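PDB 1VRM: hypothetical protein TM1553 from Thermotoga maritima, which belongs to the ApbE family and is probably, like its relatives, a flavin transferase that uses FAD to attach FMN covalently to target proteins. Local coordinates for residues A[89-97]-A[140-148]. Residues are numbered along the deposited sequence; the frame is centred on the assembly and turned at random. Where two conformers were deposited one is given.
Sequences IKAACAFAE and YKNVLFDDK
In the conformer given, K90 bends at chi2 (84°) and again at chi4 (-77°), which lays its CD on the ring of F145 and carries NZ past it to D147. On F145, CG lies beside the backbone N and opposite the carbonyl carbon, with the ring reaching toward helix 83-98. K90 CD sits over the middle of one ring face, 3.5 Å from the centroid of F145, a CH-pi contact. In this same conformer K90 NZ forms a salt bridge with D147 OD1 at 2.6 Å. It meets this oxygen on the syn side but well out of the carboxylate plane. D147 OD1 also takes part in a hydrogen bond with the hydroxyl of Y86, from the same helix. The edge of the F145 ring is met by I89 CG2 and by C93 SG, a sulfur-aromatic contact with SG 3.9 Å from F145 CZ. V143 fills in beside these two: its CG1 is 4.1 Å from I89 CG2. One helical turn on, A96 CB rests on a face of the Y140 ring, 3.5 Å from Y140 CG. The Y140 hydroxyl lies 3.6 Å from E97 CA. A serine in place of Y140 would probably leave A96 without its aromatic cover and open a gap beside A96 and E97, in the last turn of the helix. D104 holds the backbone N of Y140 through its carboxylate. The whole is plain packing of a helix against an edge strand: segment 89-97 of helix 83-98 crosses strand 143-146 at -131°, on the small antiparallel sheet of the ApbE fold, apart from its eight-stranded sheet.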
# COMPACT_ATOMS: atom_id res chain seq x y z
N ILE A 89 -6.10 -3.16 -11.43
CA ILE A 89 -7.31 -2.40 -11.13
C ILE A 89 -8.44 -3.29 -10.64
O ILE A 89 -9.06 -2.99 -9.62
CB ILE A 89 -7.72 -1.51 -12.33
CG1 ILE A 89 -6.60 -0.51 -12.58
CG2 ILE A 89 -9.05 -0.79 -12.11
CD1 ILE A 89 -6.78 0.38 -13.81
N LYS A 90 -8.64 -4.44 -11.29
CA LYS A 90 -9.64 -5.43 -10.81
C LYS A 90 -9.37 -5.84 -9.38
O LYS A 90 -10.28 -5.89 -8.55
CB LYS A 90 -9.64 -6.68 -11.69
CG LYS A 90 -11.03 -7.26 -11.94
CD LYS A 90 -11.73 -6.56 -13.08
CE LYS A 90 -12.75 -7.44 -13.77
NZ LYS A 90 -12.18 -8.47 -14.70
N ALA A 91 -8.10 -6.12 -9.08
CA ALA A 91 -7.73 -6.53 -7.72
C ALA A 91 -8.00 -5.42 -6.70
O ALA A 91 -8.51 -5.66 -5.62
CB ALA A 91 -6.31 -6.97 -7.67
N ALA A 92 -7.69 -4.18 -7.06
CA ALA A 92 -7.90 -3.07 -6.16
C ALA A 92 -9.40 -2.91 -5.91
O ALA A 92 -9.84 -2.70 -4.78
CB ALA A 92 -7.30 -1.78 -6.76
N CYS A 93 -10.18 -3.01 -6.96
CA CYS A 93 -11.64 -2.96 -6.78
C CYS A 93 -12.15 -4.17 -5.96
O CYS A 93 -13.05 -4.00 -5.16
CB CYS A 93 -12.38 -2.82 -8.11
SG CYS A 93 -12.04 -1.20 -8.87
N ALA A 94 -11.53 -5.34 -6.09
CA ALA A 94 -11.93 -6.49 -5.28
C ALA A 94 -11.61 -6.29 -3.80
O ALA A 94 -12.41 -6.68 -2.94
CB ALA A 94 -11.28 -7.71 -5.81
N PHE A 95 -10.51 -5.61 -3.50
CA PHE A 95 -10.26 -5.23 -2.09
C PHE A 95 -11.25 -4.20 -1.56
O PHE A 95 -11.58 -4.20 -0.39
CB PHE A 95 -8.83 -4.75 -1.86
CG PHE A 95 -7.81 -5.87 -1.76
CD1 PHE A 95 -7.73 -6.65 -0.62
CD2 PHE A 95 -6.92 -6.11 -2.80
CE1 PHE A 95 -6.76 -7.68 -0.54
CE2 PHE A 95 -5.98 -7.10 -2.71
CZ PHE A 95 -5.92 -7.91 -1.59
N ALA A 96 -11.67 -3.26 -2.42
CA ALA A 96 -12.66 -2.27 -2.04
C ALA A 96 -13.99 -2.98 -1.69
O ALA A 96 -14.58 -2.72 -0.65
CB ALA A 96 -12.85 -1.26 -3.11
N GLU A 97 -14.36 -3.97 -2.50
CA GLU A 97 -15.57 -4.73 -2.21
C GLU A 97 -15.44 -5.52 -0.90
O GLU A 97 -16.35 -5.54 -0.07
CB GLU A 97 -15.91 -5.62 -3.40
CG GLU A 97 -17.22 -6.32 -3.19
CD GLU A 97 -17.76 -6.85 -4.49
OE1 GLU A 97 -18.23 -6.02 -5.31
OE2 GLU A 97 -17.70 -8.09 -4.69
N TYR A 140 -15.73 3.04 -5.53
CA TYR A 140 -15.17 2.01 -6.45
C TYR A 140 -16.17 1.47 -7.44
O TYR A 140 -15.79 0.96 -8.49
CB TYR A 140 -14.55 0.84 -5.70
CG TYR A 140 -15.53 -0.03 -4.98
CD1 TYR A 140 -16.06 0.34 -3.74
CD2 TYR A 140 -15.94 -1.25 -5.53
CE1 TYR A 140 -16.96 -0.49 -3.06
CE2 TYR A 140 -16.86 -2.06 -4.88
CZ TYR A 140 -17.35 -1.67 -3.65
OH TYR A 140 -18.25 -2.50 -3.01
N LYS A 141 -17.45 1.52 -7.10
CA LYS A 141 -18.48 1.03 -8.01
C LYS A 141 -18.59 1.85 -9.31
O LYS A 141 -19.25 1.43 -10.26
CB LYS A 141 -19.83 0.93 -7.30
CG LYS A 141 -19.84 -0.09 -6.17
CD LYS A 141 -21.16 -0.02 -5.39
CE LYS A 141 -21.18 -1.02 -4.26
NZ LYS A 141 -22.52 -1.05 -3.60
N ASN A 142 -17.91 3.00 -9.36
CA ASN A 142 -17.87 3.85 -10.55
C ASN A 142 -16.81 3.41 -11.55
O ASN A 142 -16.66 4.02 -12.59
CB ASN A 142 -17.64 5.29 -10.14
CG ASN A 142 -18.80 5.85 -9.39
OD1 ASN A 142 -19.92 5.96 -9.94
ND2 ASN A 142 -18.58 6.19 -8.12
N VAL A 143 -16.03 2.39 -11.22
CA VAL A 143 -15.09 1.81 -12.19
C VAL A 143 -15.74 0.61 -12.84
O VAL A 143 -16.06 -0.37 -12.14
CB VAL A 143 -13.81 1.35 -11.52
CG1 VAL A 143 -12.76 0.90 -12.58
CG2 VAL A 143 -13.26 2.48 -10.63
N LEU A 144 -15.93 0.70 -14.16
CA LEU A 144 -16.62 -0.36 -14.93
C LEU A 144 -15.61 -1.10 -15.78
O LEU A 144 -14.61 -0.51 -16.25
CB LEU A 144 -17.67 0.25 -15.84
CG LEU A 144 -18.63 1.24 -15.16
CD1 LEU A 144 -19.70 1.71 -16.13
CD2 LEU A 144 -19.24 0.64 -13.91
N PHE A 145 -15.88 -2.40 -15.97
CA PHE A 145 -14.97 -3.31 -16.65
C PHE A 145 -15.64 -3.96 -17.83
O PHE A 145 -16.79 -4.35 -17.75
CB PHE A 145 -14.53 -4.39 -15.67
CG PHE A 145 -13.75 -3.86 -14.52
CD1 PHE A 145 -12.42 -3.62 -14.67
CD2 PHE A 145 -14.34 -3.59 -13.30
CE1 PHE A 145 -11.66 -3.10 -13.61
CE2 PHE A 145 -13.60 -3.09 -12.22
CZ PHE A 145 -12.26 -2.82 -12.39
N ASP A 146 -14.87 -4.10 -18.91
CA ASP A 146 -15.22 -4.86 -20.10
C ASP A 146 -14.19 -5.99 -20.24
O ASP A 146 -13.15 -5.81 -20.89
CB ASP A 146 -15.22 -3.91 -21.29
CG ASP A 146 -15.47 -4.59 -22.62
OD1 ASP A 146 -15.66 -5.83 -22.65
OD2 ASP A 146 -15.47 -3.85 -23.63
N ASP A 147 -14.51 -7.16 -19.68
CA ASP A 147 -13.61 -8.32 -19.80
C ASP A 147 -13.43 -8.81 -21.25
O ASP A 147 -12.34 -9.23 -21.61
CB ASP A 147 -14.08 -9.51 -18.96
CG ASP A 147 -14.16 -9.21 -17.47
OD1 ASP A 147 -13.45 -8.32 -16.95
OD2 ASP A 147 -14.98 -9.90 -16.81
N LYS A 148 -14.48 -8.73 -22.07
CA LYS A 148 -14.41 -9.15 -23.50
C LYS A 148 -13.24 -8.45 -24.21
O LYS A 148 -12.36 -9.09 -24.79
CB LYS A 148 -15.73 -8.80 -24.20
CG LYS A 148 -15.93 -9.39 -25.61
CD LYS A 148 -16.86 -8.50 -26.45